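Local coordinates for protein F420-reducing hydrogenase, subunit beta (Methanothermobacter marburgensis, PDB 4OMF) that probably passes electrons from hydrogen oxidation to coenzyme F420, as the FAD- and iron-sulfur-carrying beta subunit of the F420-reducing hydrogenase, at residues A190-L202 against L257-I269. Residues are numbered along the deposited sequence; the frame is centred on the assembly and turned at random.
Sequences AGCKICKDYVAEL and LAAQKKEKAEKNI. With SF4 (iron/sulfur cluster), chain N; FAD (flavin-adenine dinucleotide), chain R.
The iron-sulfur site and the flavin pocket meet where the cluster-binding loop 190-202 lies along residues 257-269 of helix 251-275. Cys192 SG and Cys195 SG bind two irons of the cluster, and Lys261 reaches between loop and cluster. Its chain is fully extended, with CG anti to the backbone N (chi1 -171°), which lets Lys261 NZ hydrogen-bond Asp197 O at 2.7 Å, from above the carbonyl plane. Lys261 NZ lies 3.4 Å from cluster S1 and also donates to Cys134 O. The Lys261 and Tyr198 side chains cross at about a right angle, with Lys261 CD against Tyr198 CB. The Tyr198 ring leans on Leu257 and Ala258, and Tyr198 OH accepts a hydrogen bond from FAD N3 (3.0 Å). Lys262, bent at its last torsion, grips the loop twice: Lys262 NZ donates to Lys196 O (2.9 Å) and forms a salt bridge to Glu201 OE2 (2.7 Å), on its syn lone pair. An alanine here is likely to leave the Glu201 carboxylate without this countercharge and take away the ammonium bond to Lys196 O. Further along, Asn268 ND2 gives Lys193 O a nearly straight bond (2.9 Å, 167°), while Ile194 packs on Ile269. Helix 251-275 thus backs the loop that leads into strand 205-208, and from this loop Asp197 touches Pro103 and Met107 of helix 103-114.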
loop_
_atom_site.group_PDB
_atom_site.type_symbol
_atom_site.label_atom_id
_atom_site.label_comp_id
_atom_site.label_asym_id
_atom_site.label_seq_id
_atom_site.Cartn_x
_atom_site.Cartn_y
_atom_site.Cartn_z
ATOM N N ALA C 190 -6.005 -24.659 0.091
ATOM C CA ALA C 190 -7.435 -24.723 0.420
ATOM C C ALA C 190 -8.321 -24.284 -0.749
ATOM O O ALA C 190 -9.492 -24.658 -0.822
ATOM C CB ALA C 190 -7.735 -23.876 1.638
ATOM N N GLY C 191 -7.769 -23.473 -1.649
ATOM C CA GLY C 191 -8.536 -22.950 -2.767
ATOM C C GLY C 191 -9.042 -24.031 -3.718
ATOM O O GLY C 191 -9.996 -23.828 -4.469
ATOM N N CYS C 192 -8.412 -25.195 -3.681
ATOM C CA CYS C 192 -8.811 -26.298 -4.550
ATOM C C CYS C 192 -10.150 -26.908 -4.137
ATOM O O CYS C 192 -10.761 -27.613 -4.922
ATOM C CB CYS C 192 -7.743 -27.393 -4.557
ATOM S SG CYS C 192 -6.214 -26.902 -5.346
ATOM N N LYS C 193 -10.593 -26.630 -2.907
ATOM C CA LYS C 193 -11.789 -27.265 -2.343
ATOM C C LYS C 193 -13.046 -27.012 -3.157
ATOM O O LYS C 193 -13.960 -27.832 -3.143
ATOM C CB LYS C 193 -12.049 -26.776 -0.906
ATOM C CG LYS C 193 -11.184 -27.358 0.178
ATOM C CD LYS C 193 -11.469 -26.633 1.516
ATOM C CE LYS C 193 -10.273 -26.731 2.473
ATOM N NZ LYS C 193 -10.382 -25.856 3.706
ATOM N N ILE C 194 -13.111 -25.867 -3.836
ATOM C CA ILE C 194 -14.337 -25.489 -4.543
ATOM C C ILE C 194 -14.169 -25.592 -6.054
ATOM O O ILE C 194 -15.014 -25.136 -6.827
ATOM C CB ILE C 194 -14.789 -24.067 -4.140
ATOM C CG1 ILE C 194 -13.755 -23.001 -4.534
ATOM C CG2 ILE C 194 -15.072 -24.011 -2.626
ATOM C CD1 ILE C 194 -14.251 -21.591 -4.212
ATOM N N CYS C 195 -13.102 -26.253 -6.483
ATOM C CA CYS C 195 -12.843 -26.394 -7.906
ATOM C C CYS C 195 -13.688 -27.538 -8.524
ATOM O O CYS C 195 -13.650 -28.678 -8.043
ATOM C CB CYS C 195 -11.366 -26.650 -8.147
ATOM S SG CYS C 195 -10.959 -26.720 -9.930
ATOM N N LYS C 196 -14.449 -27.229 -9.573
ATOM C CA LYS C 196 -15.360 -28.206 -10.189
ATOM C C LYS C 196 -14.805 -28.833 -11.467
ATOM O O LYS C 196 -15.388 -29.774 -12.016
ATOM C CB LYS C 196 -16.716 -27.548 -10.528
ATOM C CG LYS C 196 -17.489 -27.025 -9.322
ATOM C CD LYS C 196 -18.306 -25.766 -9.653
ATOM C CE LYS C 196 -19.601 -26.086 -10.382
ATOM N NZ LYS C 196 -20.572 -24.936 -10.373
ATOM N N ASP C 197 -13.700 -28.292 -11.954
ATOM C CA ASP C 197 -13.211 -28.608 -13.292
ATOM C C ASP C 197 -12.027 -29.581 -13.198
ATOM O O ASP C 197 -10.933 -29.199 -12.779
ATOM C CB ASP C 197 -12.818 -27.293 -13.994
ATOM C CG ASP C 197 -12.558 -27.436 -15.495
ATOM O OD1 ASP C 197 -12.207 -28.532 -15.983
ATOM O OD2 ASP C 197 -12.674 -26.394 -16.184
ATOM N N TYR C 198 -12.258 -30.832 -13.599
ATOM C CA TYR C 198 -11.207 -31.840 -13.557
ATOM C C TYR C 198 -10.426 -31.923 -14.860
ATOM O O TYR C 198 -9.202 -31.958 -14.854
ATOM C CB TYR C 198 -11.793 -33.217 -13.228
ATOM C CG TYR C 198 -10.740 -34.303 -13.136
ATOM C CD1 TYR C 198 -9.650 -34.163 -12.290
ATOM C CD2 TYR C 198 -10.833 -35.460 -13.889
ATOM C CE1 TYR C 198 -8.689 -35.150 -12.193
ATOM C CE2 TYR C 198 -9.865 -36.453 -13.796
ATOM C CZ TYR C 198 -8.803 -36.285 -12.941
ATOM O OH TYR C 198 -7.832 -37.251 -12.830
ATOM N N VAL C 199 -11.138 -31.970 -15.982
ATOM C CA VAL C 199 -10.480 -32.256 -17.246
ATOM C C VAL C 199 -10.235 -31.008 -18.089
ATOM O O VAL C 199 -10.142 -31.101 -19.316
ATOM C CB VAL C 199 -11.282 -33.284 -18.081
ATOM C CG1 VAL C 199 -11.149 -34.692 -17.485
ATOM C CG2 VAL C 199 -12.750 -32.887 -18.192
ATOM N N ALA C 200 -10.087 -29.857 -17.437
ATOM C CA ALA C 200 -9.797 -28.600 -18.145
ATOM C C ALA C 200 -10.821 -28.380 -19.262
ATOM O O ALA C 200 -10.477 -28.381 -20.440
ATOM C CB ALA C 200 -8.372 -28.600 -18.718
ATOM N N GLU C 201 -12.077 -28.213 -18.869
ATOM C CA GLU C 201 -13.195 -28.173 -19.797
ATOM C C GLU C 201 -13.169 -27.019 -20.789
ATOM O O GLU C 201 -13.855 -27.083 -21.800
ATOM C CB GLU C 201 -14.506 -28.125 -19.011
ATOM C CG GLU C 201 -14.718 -29.376 -18.154
ATOM C CD GLU C 201 -15.928 -29.288 -17.238
ATOM O OE1 GLU C 201 -16.886 -28.564 -17.588
ATOM O OE2 GLU C 201 -15.914 -29.948 -16.168
ATOM N N LEU C 202 -12.403 -25.962 -20.512
ATOM C CA LEU C 202 -12.442 -24.795 -21.387
ATOM C C LEU C 202 -11.212 -24.691 -22.299
ATOM O O LEU C 202 -11.057 -23.713 -23.029
ATOM C CB LEU C 202 -12.594 -23.509 -20.551
ATOM C CG LEU C 202 -13.894 -23.471 -19.720
ATOM C CD1 LEU C 202 -14.006 -22.225 -18.835
ATOM C CD2 LEU C 202 -15.101 -23.583 -20.620
ATOM N N LEU C 257 -13.767 -40.000 -11.614
ATOM C CA LEU C 257 -12.987 -38.970 -10.915
ATOM C C LEU C 257 -13.545 -37.556 -11.156
ATOM O O LEU C 257 -13.623 -36.764 -10.219
ATOM C CB LEU C 257 -11.514 -39.052 -11.328
ATOM C CG LEU C 257 -10.854 -40.390 -10.937
ATOM C CD1 LEU C 257 -9.392 -40.434 -11.322
ATOM C CD2 LEU C 257 -10.997 -40.644 -9.452
ATOM N N ALA C 258 -13.950 -37.262 -12.390
ATOM C CA ALA C 258 -14.551 -35.967 -12.717
ATOM C C ALA C 258 -15.838 -35.727 -11.908
ATOM O O ALA C 258 -16.084 -34.617 -11.423
ATOM C CB ALA C 258 -14.843 -35.873 -14.253
ATOM N N ALA C 259 -16.645 -36.774 -11.748
ATOM C CA ALA C 259 -17.880 -36.671 -10.971
ATOM C C ALA C 259 -17.592 -36.567 -9.477
ATOM O O ALA C 259 -18.280 -35.830 -8.768
ATOM C CB ALA C 259 -18.809 -37.870 -11.254
ATOM N N GLN C 260 -16.590 -37.313 -8.996
ATOM C CA GLN C 260 -16.147 -37.180 -7.606
ATOM C C GLN C 260 -15.727 -35.740 -7.328
ATOM O O GLN C 260 -16.082 -35.176 -6.290
ATOM C CB GLN C 260 -14.976 -38.122 -7.279
ATOM C CG GLN C 260 -15.366 -39.596 -7.130
ATOM C CD GLN C 260 -14.200 -40.474 -6.718
ATOM O OE1 GLN C 260 -13.087 -39.997 -6.543
ATOM N NE2 GLN C 260 -14.461 -41.764 -6.543
ATOM N N LYS C 261 -14.971 -35.148 -8.247
ATOM C CA LYS C 261 -14.441 -33.798 -7.990
ATOM C C LYS C 261 -15.589 -32.801 -7.905
ATOM O O LYS C 261 -15.607 -31.934 -7.031
ATOM C CB LYS C 261 -13.444 -33.369 -9.059
ATOM C CG LYS C 261 -12.708 -32.066 -8.719
ATOM C CD LYS C 261 -11.754 -31.662 -9.826
ATOM C CE LYS C 261 -10.929 -30.435 -9.373
ATOM N NZ LYS C 261 -9.978 -29.991 -10.421
ATOM N N LYS C 262 -16.556 -32.940 -8.806
ATOM C CA LYS C 262 -17.678 -32.007 -8.850
ATOM C C LYS C 262 -18.564 -32.127 -7.613
ATOM O O LYS C 262 -19.027 -31.125 -7.081
ATOM C CB LYS C 262 -18.516 -32.222 -10.107
ATOM C CG LYS C 262 -17.870 -31.693 -11.368
ATOM C CD LYS C 262 -18.756 -31.936 -12.572
ATOM C CE LYS C 262 -18.010 -31.662 -13.869
ATOM N NZ LYS C 262 -17.519 -30.261 -13.966
ATOM N N GLU C 263 -18.818 -33.356 -7.163
ATOM C CA GLU C 263 -19.654 -33.540 -5.990
ATOM C C GLU C 263 -18.995 -32.930 -4.753
ATOM O O GLU C 263 -19.669 -32.317 -3.912
ATOM C CB GLU C 263 -19.935 -35.025 -5.767
ATOM C CG GLU C 263 -20.838 -35.317 -4.604
ATOM C CD GLU C 263 -21.305 -36.753 -4.623
ATOM O OE1 GLU C 263 -21.702 -37.224 -5.711
ATOM O OE2 GLU C 263 -21.256 -37.413 -3.563
ATOM N N LYS C 264 -17.680 -33.096 -4.656
ATOM C CA LYS C 264 -16.929 -32.592 -3.512
ATOM C C LYS C 264 -16.969 -31.065 -3.506
ATOM O O LYS C 264 -17.181 -30.421 -2.472
ATOM C CB LYS C 264 -15.485 -33.091 -3.568
ATOM C CG LYS C 264 -14.589 -32.584 -2.456
ATOM C CD LYS C 264 -13.223 -33.255 -2.517
ATOM C CE LYS C 264 -12.541 -32.998 -3.847
ATOM N NZ LYS C 264 -12.186 -31.568 -4.005
ATOM N N ALA C 265 -16.757 -30.499 -4.679
ATOM C CA ALA C 265 -16.771 -29.053 -4.841
ATOM C C ALA C 265 -18.132 -28.476 -4.466
ATOM O O ALA C 265 -18.207 -27.477 -3.757
ATOM C CB ALA C 265 -16.406 -28.683 -6.252
ATOM N N GLU C 266 -19.220 -29.109 -4.908
ATOM C CA GLU C 266 -20.537 -28.552 -4.610
ATOM C C GLU C 266 -20.809 -28.569 -3.102
ATOM O O GLU C 266 -21.406 -27.646 -2.559
ATOM C CB GLU C 266 -21.616 -29.304 -5.382
ATOM C CG GLU C 266 -21.538 -29.095 -6.894
ATOM C CD GLU C 266 -21.978 -27.703 -7.361
ATOM O OE1 GLU C 266 -22.422 -26.873 -6.528
ATOM O OE2 GLU C 266 -21.891 -27.445 -8.582
ATOM N N LYS C 267 -20.341 -29.608 -2.421
ATOM C CA LYS C 267 -20.486 -29.682 -0.975
ATOM C C LYS C 267 -19.723 -28.549 -0.298
ATOM O O LYS C 267 -20.218 -27.917 0.651
ATOM C CB LYS C 267 -19.978 -31.031 -0.455
ATOM C CG LYS C 267 -20.318 -31.308 0.993
ATOM C CD LYS C 267 -20.046 -32.763 1.360
ATOM C CE LYS C 267 -20.148 -32.992 2.866
ATOM N NZ LYS C 267 -19.139 -32.178 3.622
ATOM N N ASN C 268 -18.517 -28.305 -0.783
ATOM C CA ASN C 268 -17.675 -27.259 -0.193
ATOM C C ASN C 268 -18.169 -25.859 -0.542
ATOM O O ASN C 268 -18.103 -24.953 0.291
ATOM C CB ASN C 268 -16.216 -27.448 -0.620
ATOM C CG ASN C 268 -15.600 -28.696 -0.013
ATOM O OD1 ASN C 268 -15.980 -29.113 1.078
ATOM N ND2 ASN C 268 -14.643 -29.289 -0.705
ATOM N N ILE C 269 -18.690 -25.683 -1.758
ATOM C CA ILE C 269 -19.308 -24.415 -2.130
ATOM C C ILE C 269 -20.515 -24.127 -1.242
ATOM O O ILE C 269 -20.708 -23.000 -0.762
ATOM C CB ILE C 269 -19.712 -24.429 -3.615
ATOM C CG1 ILE C 269 -18.439 -24.378 -4.472
ATOM C CG2 ILE C 269 -20.662 -23.285 -3.931
ATOM C CD1 ILE C 269 -18.660 -24.839 -5.916
HETATM FE FE1 SF4 N . -6.466 -25.181 -9.855
HETATM FE FE2 SF4 N . -8.639 -26.655 -9.508
HETATM FE FE3 SF4 N . -6.823 -26.547 -7.554
HETATM FE FE4 SF4 N . -6.189 -27.861 -9.817
HETATM S S1 SF4 N . -7.859 -28.458 -8.317
HETATM S S2 SF4 N . -4.856 -26.305 -8.723
HETATM S S3 SF4 N . -7.337 -26.689 -11.376
HETATM S S4 SF4 N . -8.110 -24.794 -8.283
HETATM P PA FAD R . 4.812 -33.299 -21.029
HETATM O O1A FAD R . 5.450 -34.039 -19.883
HETATM O O2A FAD R . 5.283 -33.416 -22.449
HETATM O O5B FAD R . 4.836 -31.750 -20.660
HETATM C C5B FAD R . 4.243 -31.405 -19.400
HETATM C C4B FAD R . 3.833 -29.933 -19.475
HETATM O O4B FAD R . 3.182 -29.566 -18.257
HETATM C C3B FAD R . 5.066 -29.050 -19.629
HETATM O O3B FAD R . 4.904 -28.098 -20.691
HETATM C C2B FAD R . 5.139 -28.323 -18.293
HETATM O O2B FAD R . 5.634 -26.986 -18.468
HETATM C C1B FAD R . 3.703 -28.329 -17.802
HETATM N N9A FAD R . 3.672 -28.275 -16.330
HETATM C C8A FAD R . 4.324 -29.107 -15.498
HETATM N N7A FAD R . 4.067 -28.791 -14.207
HETATM C C5A FAD R . 3.221 -27.723 -14.230
HETATM C C6A FAD R . 2.569 -26.871 -13.209
HETATM N N6A FAD R . 2.770 -27.079 -11.881
HETATM N N1A FAD R . 1.769 -25.889 -13.654
HETATM C C2A FAD R . 1.581 -25.637 -14.967
HETATM N N3A FAD R . 2.152 -26.361 -15.959
HETATM C C4A FAD R . 2.965 -27.397 -15.633
HETATM N N1 FAD R . -3.158 -35.630 -14.715
HETATM C C2 FAD R . -4.309 -36.387 -14.514
HETATM O O2 FAD R . -4.564 -37.315 -15.307
HETATM N N3 FAD R . -5.111 -36.119 -13.413
HETATM C C4 FAD R . -4.811 -35.084 -12.551
HETATM O O4 FAD R . -5.582 -34.851 -11.593
HETATM C C4X FAD R . -3.406 -34.797 -12.367
HETATM N N5 FAD R . -3.100 -33.761 -11.348
HETATM C C5X FAD R . -2.262 -32.680 -11.882
HETATM C C6 FAD R . -1.994 -31.644 -10.972
HETATM C C7 FAD R . -1.037 -30.670 -11.285
HETATM C C7M FAD R . -0.749 -29.536 -10.311
HETATM C C8 FAD R . -0.358 -30.771 -12.497
HETATM C C8M FAD R . 0.703 -29.786 -12.950
HETATM C C9 FAD R . -0.612 -31.819 -13.410
HETATM C C9A FAD R . -1.505 -32.838 -13.063
HETATM N N10 FAD R . -1.842 -33.838 -14.013
HETATM C C10 FAD R . -2.666 -34.891 -13.663
HETATM C "C1'" FAD R . -1.405 -33.801 -15.423
HETATM C "C2'" FAD R . -0.157 -34.595 -15.710
HETATM O "O2'" FAD R . 0.591 -34.895 -14.623
HETATM C "C3'" FAD R . 0.490 -34.174 -16.815
HETATM O "O3'" FAD R . 1.125 -32.986 -16.657
HETATM C "C4'" FAD R . -0.241 -34.322 -18.139
HETATM O "O4'" FAD R . -0.722 -35.668 -18.342
HETATM C "C5'" FAD R . 0.648 -33.889 -19.309
HETATM O "O5'" FAD R . 1.611 -34.897 -19.577
HETATM P P FAD R . 2.385 -34.951 -20.976
HETATM O O1P FAD R . 1.332 -34.855 -22.058
HETATM O O2P FAD R . 3.313 -36.131 -20.992
HETATM O O3P FAD R . 3.209 -33.547 -20.974
HETATM O O HOH W 1 -12.309 -29.783 -5.895
HETATM O O HOH W 2 -15.151 -32.516 -12.628
#